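PDB 2GZA: type IV secretion system protein VirB11 from Brucella suis, which hydrolyses ATP as a hexameric traffic ATPase of the GSP E family serving a type IV secretion system. Local coordinates for the interface of chains A and B. Numbering follows the deposited sequence. Chains: chain A/B, Type IV secretion system protein VirB11.

Contact 1: the interface of chains A and B. Residues chain A 308-310, 313, 317; chain B 294, 298, 301, 311.
The backbone of A:Gln308 leaves a short 3-10 turn (306-308), runs extended through A:Leu309 and A:Pro310 and enters helix 311-321, meeting B:Tyr311, the first residue of that same helix in the neighbouring chain, and helix 289-300 of chain B. Both chains are VirB11, a member of the GSP E family of secretion ATPases, and one stretch of sequence thus serves in different ways on the two sides of the subunit boundary. B:Tyr311 fills the middle of the patch. A chi1 of -178°, which sets CG opposite the backbone N, carries its ring against the start of helix 311-321 of chain A. There A:Ile313 CG2 sits over one face, offset toward the rim and 3.5 Å from B:Tyr311 CZ, while CG1 and CD1 of the isoleucine lie by CD2 and CE2. A:Leu309 CD2 lies on the same side of the ring, beyond its rim, 3.6 Å from B:Tyr311 CD1, and A:Pro310 CD rests 3.4 Å from B:Tyr311 CB. A broad aromatic suits this place because branched aliphatic chains can spread over it. The methyl A:Leu309 CD2 also meets B:Leu301 CD1 at 3.8 Å and B:Leu298 CD1, while A:Gln308 offers its aliphatic CB to B:Leu301 CD2. The phenol B:Tyr311 OH hydrogen-bonds within its own chain to B:Glu294 OE1 (2.7 Å), approaching from above the carboxylate plane, 47° out of it. This bond should steady both the ring and the glutamate, whose methylene CG packs against the methyls of A:Leu317 arriving from the opposite direction.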
loop_
_atom_site.group_PDB
_atom_site.type_symbol
_atom_site.label_atom_id
_atom_site.label_comp_id
_atom_site.label_asym_id
_atom_site.label_seq_id
_atom_site.Cartn_x
_atom_site.Cartn_y
_atom_site.Cartn_z
ATOM N N GLN A 308 1.074 -3.077 8.528
ATOM C CA GLN A 308 0.038 -2.068 8.725
ATOM C C GLN A 308 0.326 -1.185 9.926
ATOM O O GLN A 308 -0.213 -0.078 10.033
ATOM C CB GLN A 308 -1.315 -2.736 8.928
ATOM C CG GLN A 308 -1.512 -4.027 8.165
ATOM C CD GLN A 308 -1.772 -3.818 6.693
ATOM O OE1 GLN A 308 -1.602 -2.714 6.155
ATOM N NE2 GLN A 308 -2.200 -4.884 6.025
ATOM N N LEU A 309 1.159 -1.692 10.832
ATOM C CA LEU A 309 1.496 -0.991 12.056
ATOM C C LEU A 309 2.534 0.081 11.781
ATOM O O LEU A 309 3.557 -0.192 11.153
ATOM C CB LEU A 309 2.021 -1.971 13.120
ATOM C CG LEU A 309 1.134 -3.154 13.513
ATOM C CD1 LEU A 309 1.913 -4.146 14.346
ATOM C CD2 LEU A 309 -0.110 -2.694 14.252
ATOM N N PRO A 310 2.270 1.316 12.237
ATOM C CA PRO A 310 3.322 2.319 12.230
ATOM C C PRO A 310 4.520 1.804 13.025
ATOM O O PRO A 310 4.362 1.030 13.982
ATOM C CB PRO A 310 2.678 3.507 12.931
ATOM C CG PRO A 310 1.208 3.325 12.691
ATOM C CD PRO A 310 1.001 1.846 12.761
ATOM N N ILE A 313 4.500 2.009 16.750
ATOM C CA ILE A 313 3.571 1.058 17.355
ATOM C C ILE A 313 4.217 -0.321 17.509
ATOM O O ILE A 313 4.036 -1.002 18.533
ATOM C CB ILE A 313 2.253 0.975 16.543
ATOM C CG1 ILE A 313 1.514 2.326 16.554
ATOM C CG2 ILE A 313 1.360 -0.172 17.047
ATOM C CD1 ILE A 313 1.292 2.949 17.949
ATOM N N LEU A 317 4.889 -2.234 20.949
ATOM C CA LEU A 317 4.462 -3.608 21.167
ATOM C C LEU A 317 5.568 -4.484 21.702
ATOM O O LEU A 317 5.336 -5.313 22.583
ATOM C CB LEU A 317 3.919 -4.228 19.884
ATOM C CG LEU A 317 2.413 -4.424 19.799
ATOM C CD1 LEU A 317 1.880 -5.029 21.105
ATOM C CD2 LEU A 317 1.739 -3.105 19.500
ATOM N N GLU B 294 -4.647 -3.448 22.428
ATOM C CA GLU B 294 -3.529 -3.753 21.552
ATOM C C GLU B 294 -3.856 -4.948 20.667
ATOM O O GLU B 294 -3.645 -4.884 19.455
ATOM C CB GLU B 294 -2.285 -4.005 22.385
ATOM C CG GLU B 294 -1.042 -3.543 21.734
ATOM C CD GLU B 294 -0.887 -2.028 21.704
ATOM O OE1 GLU B 294 -0.599 -1.484 20.618
ATOM O OE2 GLU B 294 -1.033 -1.378 22.757
ATOM N N LEU B 298 -5.065 -5.496 16.350
ATOM C CA LEU B 298 -4.484 -6.500 15.472
ATOM C C LEU B 298 -5.561 -7.336 14.810
ATOM O O LEU B 298 -5.426 -7.728 13.662
ATOM C CB LEU B 298 -3.535 -7.396 16.265
ATOM C CG LEU B 298 -2.069 -7.003 16.449
ATOM C CD1 LEU B 298 -1.807 -5.512 16.326
ATOM C CD2 LEU B 298 -1.544 -7.555 17.777
ATOM N N LEU B 301 -7.144 -5.389 11.904
ATOM C CA LEU B 301 -6.269 -5.433 10.739
ATOM C C LEU B 301 -6.367 -6.727 9.932
ATOM O O LEU B 301 -5.791 -6.831 8.851
ATOM C CB LEU B 301 -4.824 -5.155 11.156
ATOM C CG LEU B 301 -4.545 -3.741 11.670
ATOM C CD1 LEU B 301 -3.191 -3.686 12.336
ATOM C CD2 LEU B 301 -4.638 -2.710 10.554
ATOM N N TYR B 311 -3.780 2.948 11.791
ATOM C CA TYR B 311 -3.767 2.363 13.121
ATOM C C TYR B 311 -4.377 3.300 14.165
ATOM O O TYR B 311 -5.125 2.853 15.039
ATOM C CB TYR B 311 -2.356 1.929 13.513
ATOM C CG TYR B 311 -2.277 1.276 14.876
ATOM C CD1 TYR B 311 -2.517 -0.086 15.037
ATOM C CD2 TYR B 311 -1.975 2.026 16.003
ATOM C CE1 TYR B 311 -2.446 -0.682 16.290
ATOM C CE2 TYR B 311 -1.904 1.441 17.248
ATOM C CZ TYR B 311 -2.145 0.091 17.392
ATOM O OH TYR B 311 -2.073 -0.465 18.651
#

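Contact 2: the interface of chains A and B. Residues chain A 137, 140-142; chain B 340-343.
Strand 339-345 of chain B presents its first residues to a loop of chain A, A:Phe137 to A:Arg142, at the boundary between neighbouring subunits of the VirB11 hexamer, and the two join largely through main-chain groups. B:Ile340 N donates to A:Phe137 O at 3.3 Å, in the carbonyl plane and nearly straight (173° at H). Further along, A:Arg142 N donates to B:Ser341 O at 3.0 Å; this bond is more bent, 137° at H, and its donor is tilted from the carbonyl plane. Because these links use the backbone, they depend on the path of loop and strand more than on the identity of the side chains. A water sits between loop and strand, next to the first of these bonds: its oxygen is 2.7 Å from A:Phe137 O, 2.8 Å from A:His140 N and 2.8 Å from B:Ile340 O, linking the loop's main chain to the strand carbonyl. A:Phe137 O is therefore shared by the strand amide and the water. Hydrophobic side chains flank this polar seam. A chi1 of -160° turns one face of the A:Phe137 ring to B:Ile340, whose N stands over its centre, 4.3 Å above the plane, with CG1 and CD1 near A:Phe137 CE2. A beta-branched residue suits both strand and extended loop here: A:Val141 and B:Ile340 lie side by side and point the same way, with A:Val141 CG2 3.8 Å from B:Ile340 CG2.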
loop_
_atom_site.group_PDB
_atom_site.type_symbol
_atom_site.label_atom_id
_atom_site.label_comp_id
_atom_site.label_asym_id
_atom_site.label_seq_id
_atom_site.Cartn_x
_atom_site.Cartn_y
_atom_site.Cartn_z
ATOM N N PHE A 137 -12.912 -11.989 45.122
ATOM C CA PHE A 137 -12.621 -11.723 43.721
ATOM C C PHE A 137 -12.326 -10.246 43.420
ATOM O O PHE A 137 -11.697 -9.918 42.397
ATOM C CB PHE A 137 -13.798 -12.207 42.883
ATOM C CG PHE A 137 -13.469 -12.435 41.450
ATOM C CD1 PHE A 137 -12.635 -13.491 41.080
ATOM C CD2 PHE A 137 -14.004 -11.609 40.461
ATOM C CE1 PHE A 137 -12.331 -13.712 39.742
ATOM C CE2 PHE A 137 -13.713 -11.823 39.123
ATOM C CZ PHE A 137 -12.872 -12.870 38.755
ATOM N N HIS A 140 -8.250 -7.673 45.148
ATOM C CA HIS A 140 -6.871 -7.578 44.692
ATOM C C HIS A 140 -6.683 -6.692 43.477
ATOM O O HIS A 140 -5.699 -6.845 42.750
ATOM C CB HIS A 140 -6.306 -8.971 44.404
ATOM C CG HIS A 140 -6.582 -9.957 45.490
ATOM N ND1 HIS A 140 -5.815 -10.037 46.631
ATOM C CD2 HIS A 140 -7.563 -10.877 45.631
ATOM C CE1 HIS A 140 -6.308 -10.974 47.422
ATOM N NE2 HIS A 140 -7.367 -11.499 46.841
ATOM N N VAL A 141 -7.610 -5.763 43.253
ATOM C CA VAL A 141 -7.473 -4.825 42.137
ATOM C C VAL A 141 -6.360 -3.809 42.407
ATOM O O VAL A 141 -6.405 -3.049 43.377
ATOM C CB VAL A 141 -8.794 -4.097 41.798
ATOM C CG1 VAL A 141 -8.586 -3.107 40.657
ATOM C CG2 VAL A 141 -9.875 -5.101 41.433
ATOM N N ARG A 142 -5.348 -3.830 41.549
ATOM C CA ARG A 142 -4.314 -2.805 41.540
ATOM C C ARG A 142 -4.931 -1.481 41.094
ATOM O O ARG A 142 -5.451 -1.384 39.977
ATOM C CB ARG A 142 -3.162 -3.196 40.611
ATOM N N ILE B 340 -9.639 -10.189 39.876
ATOM C CA ILE B 340 -9.561 -9.092 38.915
ATOM C C ILE B 340 -8.330 -8.247 39.228
ATOM O O ILE B 340 -8.159 -7.814 40.365
ATOM C CB ILE B 340 -10.860 -8.235 38.935
ATOM C CG1 ILE B 340 -12.025 -9.030 38.343
ATOM C CG2 ILE B 340 -10.675 -6.917 38.186
ATOM C CD1 ILE B 340 -13.399 -8.401 38.532
ATOM N N SER B 341 -7.476 -8.024 38.230
ATOM C CA SER B 341 -6.257 -7.248 38.443
ATOM C C SER B 341 -6.462 -5.770 38.149
ATOM O O SER B 341 -5.918 -4.918 38.846
ATOM C CB SER B 341 -5.090 -7.816 37.639
ATOM O OG SER B 341 -5.186 -7.447 36.280
ATOM N N GLU B 342 -7.255 -5.473 37.125
ATOM C CA GLU B 342 -7.553 -4.093 36.752
ATOM C C GLU B 342 -8.908 -3.967 36.078
ATOM O O GLU B 342 -9.370 -4.891 35.410
ATOM C CB GLU B 342 -6.458 -3.514 35.853
ATOM C CG GLU B 342 -5.846 -4.535 34.916
ATOM C CD GLU B 342 -4.895 -3.934 33.895
ATOM O OE1 GLU B 342 -4.737 -2.687 33.842
ATOM O OE2 GLU B 342 -4.309 -4.734 33.140
ATOM N N VAL B 343 -9.542 -2.821 36.295
ATOM C CA VAL B 343 -10.751 -2.440 35.595
ATOM C C VAL B 343 -10.433 -1.132 34.887
ATOM O O VAL B 343 -10.086 -0.141 35.530
ATOM C CB VAL B 343 -11.940 -2.241 36.554
ATOM C CG1 VAL B 343 -13.167 -1.789 35.773
ATOM C CG2 VAL B 343 -12.240 -3.529 37.333
HETATM O O HOH W 1 -9.514 -8.285 42.731
#

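Contact 3: the interface of chains A and B. Residues chain A 129-130, 133, 138; chain B 165, 169.
Hydrophobic contact comes chiefly from B:Met165, near the start of helix 164-173, which reaches between A:Phe138 and the short helix 129-134 of chain A at this boundary between VirB11 ATPase subunits. B:Met165 CB lies over one face of the A:Phe138 ring, offset toward the rim and 3.7 Å from A:Phe138 CE1. The first two torsions are extended and carry CG, still above the plane of the ring, beyond its rim at A:Phe138 CE1 and on to A:Leu129 CB. At the sulfur the chain bends (chi3 72°). B:Met165 SD is 3.6 Å from A:Leu129 O and 3.9 Å from A:Ala133 CB, whose small methyl probably leaves room for the sulfur beside helix 129-134. A long, flexible, unbranched thioether suits such a place, since it can follow an aromatic face and then turn along a helix. A:Leu129 extends the apolar strip with its CD1 methyl, which rests 3.9 Å from B:Arg169 CB, one turn further along helix 164-173 of chain B.

The charged interaction lies beyond this strip. B:Arg169 and A:Glu130 form a salt bridge, their side chains crossing at about a right angle and their carboxylate and guanidinium planes 32° apart. The arginine is long enough to give its aliphatic base to A:Leu129 and its guanidinium to the acid. B:Arg169 NH2 donates to A:Glu130 OE2 at 2.9 Å, on the syn side of the carboxylate; a second bond from B:Arg169 NH2 to A:Glu130 OE1 is weak, bent to 133° at H.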
loop_
_atom_site.group_PDB
_atom_site.type_symbol
_atom_site.label_atom_id
_atom_site.label_comp_id
_atom_site.label_asym_id
_atom_site.label_seq_id
_atom_site.Cartn_x
_atom_site.Cartn_y
_atom_site.Cartn_z
ATOM N N LEU A 129 -22.282 -12.333 40.795
ATOM C CA LEU A 129 -21.308 -11.351 41.259
ATOM C C LEU A 129 -21.172 -11.406 42.778
ATOM O O LEU A 129 -20.088 -11.170 43.305
ATOM C CB LEU A 129 -21.665 -9.931 40.822
ATOM C CG LEU A 129 -21.470 -9.438 39.383
ATOM C CD1 LEU A 129 -21.974 -8.006 39.282
ATOM C CD2 LEU A 129 -20.023 -9.523 38.937
ATOM N N GLU A 130 -22.265 -11.706 43.478
ATOM C CA GLU A 130 -22.207 -11.930 44.925
ATOM C C GLU A 130 -21.324 -13.121 45.329
ATOM O O GLU A 130 -20.557 -13.017 46.277
ATOM C CB GLU A 130 -23.602 -12.044 45.537
ATOM C CG GLU A 130 -24.181 -10.713 45.967
ATOM C CD GLU A 130 -24.836 -9.951 44.830
ATOM O OE1 GLU A 130 -24.943 -10.503 43.720
ATOM O OE2 GLU A 130 -25.260 -8.797 45.047
ATOM N N ALA A 133 -17.770 -12.074 45.028
ATOM C CA ALA A 133 -17.402 -11.195 46.130
ATOM C C ALA A 133 -16.904 -11.975 47.344
ATOM O O ALA A 133 -15.848 -11.654 47.893
ATOM C CB ALA A 133 -18.565 -10.301 46.514
ATOM N N PHE A 138 -12.792 -9.363 44.299
ATOM C CA PHE A 138 -12.619 -7.927 44.103
ATOM C C PHE A 138 -11.623 -7.301 45.081
ATOM O O PHE A 138 -11.533 -6.082 45.178
ATOM C CB PHE A 138 -13.966 -7.221 44.196
ATOM C CG PHE A 138 -14.996 -7.782 43.284
ATOM C CD1 PHE A 138 -16.023 -8.564 43.788
ATOM C CD2 PHE A 138 -14.938 -7.539 41.916
ATOM C CE1 PHE A 138 -16.987 -9.091 42.948
ATOM C CE2 PHE A 138 -15.892 -8.062 41.064
ATOM C CZ PHE A 138 -16.919 -8.838 41.582
ATOM N N MET B 165 -17.509 -4.498 42.408
ATOM C CA MET B 165 -18.713 -5.293 42.211
ATOM C C MET B 165 -19.894 -4.426 41.776
ATOM O O MET B 165 -20.546 -4.737 40.785
ATOM C CB MET B 165 -19.074 -6.115 43.449
ATOM C CG MET B 165 -20.181 -7.148 43.167
ATOM S SD MET B 165 -20.919 -7.907 44.626
ATOM C CE MET B 165 -21.886 -6.549 45.271
ATOM N N ARG B 169 -21.913 -4.290 38.076
ATOM C CA ARG B 169 -23.369 -4.380 38.042
ATOM C C ARG B 169 -23.985 -3.145 37.389
ATOM O O ARG B 169 -24.835 -3.275 36.507
ATOM C CB ARG B 169 -23.961 -4.603 39.439
ATOM C CG ARG B 169 -25.474 -4.458 39.470
ATOM C CD ARG B 169 -26.065 -4.761 40.825
ATOM N NE ARG B 169 -26.060 -6.193 41.109
ATOM C CZ ARG B 169 -25.457 -6.760 42.150
ATOM N NH1 ARG B 169 -24.803 -6.032 43.045
ATOM N NH2 ARG B 169 -25.518 -8.071 42.299
#

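The C-alpha centres of contacts 2 and 3 lie about 12 Å apart, whereas contact 1 is about 27 Å from contact 2 and 34 Å from contact 3. Contacts 2 and 3 share a segment of chain A: neighbouring residues A:Phe137 and A:Phe138 face strand 339-345 and helix 164-173 of chain B, respectively, so one loop probably couples two elements of its neighbour. Contact 1 uses helix 311-321 from both chains, in non-equivalent roles. The interface is not an exact two-fold, as expected for subunits that join head to tail, and its repetition would close the VirB11 hexamer.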